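Local coordinates for glycoside hydrolase family protein (Novosphingobium sp. PP1Y, PDB 6Q2F), which probably hydrolyses terminal alpha-L-rhamnose residues from glycosides, acting as an alpha-L-rhamnosidase, at residues A584-R589 with Q620-D625. Sequence-based numbering, arbitrary orientation.
With NA (sodium ion), chain B.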
loop_
_atom_site.group_PDB
_atom_site.type_symbol
_atom_site.label_atom_id
_atom_site.label_comp_id
_atom_site.label_asym_id
_atom_site.label_seq_id
_atom_site.Cartn_x
_atom_site.Cartn_y
_atom_site.Cartn_z
ATOM N N ALA A 584 4.105 4.042 0.059
ATOM C CA ALA A 584 3.705 4.757 -1.140
ATOM C C ALA A 584 2.195 4.920 -1.217
ATOM O O ALA A 584 1.593 5.552 -0.349
ATOM C CB ALA A 584 4.259 4.049 -2.384
ATOM N N LEU A 585 1.578 4.427 -2.285
ATOM C CA LEU A 585 0.127 4.483 -2.491
ATOM C C LEU A 585 -0.696 3.563 -1.615
ATOM O O LEU A 585 -1.662 3.972 -1.059
ATOM C CB LEU A 585 -0.251 4.332 -3.963
ATOM C CG LEU A 585 0.490 5.208 -4.954
ATOM C CD1 LEU A 585 0.148 4.866 -6.376
ATOM C CD2 LEU A 585 0.252 6.654 -4.685
ATOM N N GLU A 586 -0.250 2.322 -1.517
ATOM C CA GLU A 586 -0.853 1.283 -0.673
ATOM C C GLU A 586 -2.197 0.793 -1.194
ATOM O O GLU A 586 -2.373 -0.415 -1.403
ATOM C CB GLU A 586 -1.019 1.748 0.788
ATOM C CG GLU A 586 -1.595 0.636 1.695
ATOM C CD GLU A 586 -1.757 1.053 3.146
ATOM O OE1 GLU A 586 -2.880 0.900 3.654
ATOM O OE2 GLU A 586 -0.781 1.515 3.769
ATOM N N ASP A 587 -3.142 1.707 -1.404
ATOM C CA ASP A 587 -4.550 1.369 -1.625
ATOM C C ASP A 587 -5.011 1.954 -2.961
ATOM O O ASP A 587 -5.297 3.155 -3.056
ATOM C CB ASP A 587 -5.400 1.885 -0.457
ATOM C CG ASP A 587 -6.850 1.423 -0.517
ATOM O OD1 ASP A 587 -7.195 0.606 -1.390
ATOM O OD2 ASP A 587 -7.644 1.875 0.341
ATOM N N HIS A 588 -5.104 1.091 -3.978
ATOM C CA HIS A 588 -5.540 1.461 -5.339
ATOM C C HIS A 588 -4.735 2.676 -5.805
ATOM O O HIS A 588 -3.498 2.649 -5.763
ATOM C CB HIS A 588 -7.041 1.645 -5.348
ATOM C CG HIS A 588 -7.794 0.395 -5.042
ATOM N ND1 HIS A 588 -7.986 -0.059 -3.757
ATOM C CD2 HIS A 588 -8.391 -0.507 -5.854
ATOM C CE1 HIS A 588 -8.681 -1.181 -3.788
ATOM N NE2 HIS A 588 -8.938 -1.477 -5.048
ATOM N N ARG A 589 -5.379 3.760 -6.239
ATOM C CA ARG A 589 -4.695 4.861 -6.906
ATOM C C ARG A 589 -5.195 6.170 -6.315
ATOM O O ARG A 589 -6.048 6.851 -6.900
ATOM C CB ARG A 589 -4.909 4.794 -8.422
ATOM C CG ARG A 589 -4.037 5.798 -9.207
ATOM C CD ARG A 589 -4.164 5.609 -10.710
ATOM N NE ARG A 589 -3.004 6.177 -11.397
ATOM C CZ ARG A 589 -2.784 6.104 -12.705
ATOM N NH1 ARG A 589 -3.653 5.486 -13.505
ATOM N NH2 ARG A 589 -1.686 6.652 -13.212
ATOM N N GLN A 620 -6.256 -7.410 -2.333
ATOM C CA GLN A 620 -5.315 -7.543 -3.445
ATOM C C GLN A 620 -4.381 -6.340 -3.541
ATOM O O GLN A 620 -3.191 -6.500 -3.825
ATOM C CB GLN A 620 -6.076 -7.742 -4.751
ATOM C CG GLN A 620 -6.863 -9.063 -4.780
ATOM C CD GLN A 620 -5.970 -10.271 -4.576
ATOM O OE1 GLN A 620 -4.898 -10.373 -5.168
ATOM N NE2 GLN A 620 -6.398 -11.184 -3.718
ATOM N N THR A 621 -4.888 -5.130 -3.274
ATOM C CA THR A 621 -4.031 -3.956 -3.410
ATOM C C THR A 621 -2.821 -4.044 -2.486
ATOM O O THR A 621 -1.756 -3.490 -2.794
ATOM C CB THR A 621 -4.834 -2.677 -3.143
ATOM O OG1 THR A 621 -4.026 -1.532 -3.436
ATOM C CG2 THR A 621 -5.331 -2.610 -1.686
ATOM N N LEU A 622 -2.961 -4.751 -1.367
ATOM C CA LEU A 622 -1.873 -4.876 -0.405
ATOM C C LEU A 622 -0.855 -5.924 -0.835
ATOM O O LEU A 622 0.306 -5.853 -0.430
ATOM C CB LEU A 622 -2.447 -5.206 0.978
ATOM C CG LEU A 622 -3.405 -4.132 1.523
ATOM C CD1 LEU A 622 -3.811 -4.408 2.966
ATOM C CD2 LEU A 622 -2.743 -2.779 1.432
ATOM N N ILE A 623 -1.279 -6.916 -1.621
ATOM C CA ILE A 623 -0.328 -7.835 -2.245
ATOM C C ILE A 623 0.551 -7.072 -3.235
ATOM O O ILE A 623 1.781 -7.141 -3.188
ATOM C CB ILE A 623 -1.071 -8.996 -2.934
ATOM C CG1 ILE A 623 -1.979 -9.770 -1.950
ATOM C CG2 ILE A 623 -0.082 -9.893 -3.672
ATOM C CD1 ILE A 623 -1.285 -10.340 -0.722
ATOM N N ALA A 624 -0.085 -6.316 -4.137
ATOM C CA ALA A 624 0.661 -5.467 -5.069
ATOM C C ALA A 624 1.546 -4.470 -4.331
ATOM O O ALA A 624 2.702 -4.258 -4.713
ATOM C CB ALA A 624 -0.309 -4.734 -5.999
ATOM N N ASP A 625 1.024 -3.878 -3.250
ATOM C CA ASP A 625 1.794 -2.913 -2.466
ATOM C C ASP A 625 3.092 -3.533 -1.959
ATOM O O ASP A 625 4.177 -2.941 -2.085
ATOM C CB ASP A 625 0.935 -2.405 -1.301
ATOM C CG ASP A 625 1.598 -1.280 -0.517
ATOM O OD1 ASP A 625 2.372 -0.501 -1.115
ATOM O OD2 ASP A 625 1.351 -1.199 0.714
HETATM NA NA NA B . -0.221 3.045 5.513
HETATM O O HOH W 1 2.535 1.877 0.311
HETATM O O HOH W 2 1.859 1.397 -3.125
HETATM O O HOH W 3 1.815 0.596 2.633
#
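The hydroxyl of T621, on helix 620-636, holds the loop 584-589 by two bonds at once. With OG1 anti to its backbone N (chi1 -173°), it donates to the carbonyl of E586, OG1 to O 2.8 Å, approaching from above the carbonyl plane. The same OG1 accepts the amide of H588 in a nearly straight bond, N to OG1 2.9 Å, so one oxygen grips the backbone on both flanks of D587. CB of T621 sits over the rim of one face of the H588 ring, whose ND1 donates to OD1 of D587 at 2.6 Å; NE2 bonds to D750, so both ring nitrogens are held and the ring's rotation is fixed. L622 adds the apolar part of this close packing, its CD2 lying 3.6 Å from CG of E586. The loop follows strand 579-582 of a curled, largely parallel sheet, and helix 620-636 follows the next strand, 604-610, a succession consistent with a TIM-type catalytic barrel. E586, its chain extended, binds sodium through OE2 at 2.4 Å; D503, S504, E583 and E644 complete the site. The polar side at D625 is looser: its CG rests 3.5 Å from CA of E586, but its hydrogen bonds to the loop run through waters. OD1, also salt-bridged to R599, accepts from two, which accept the backbone N-H of A584 and E586 respectively. A third donates to OE2 of E586 and OD2 of D625, which stand 4.6 Å apart, probably easing their repulsion.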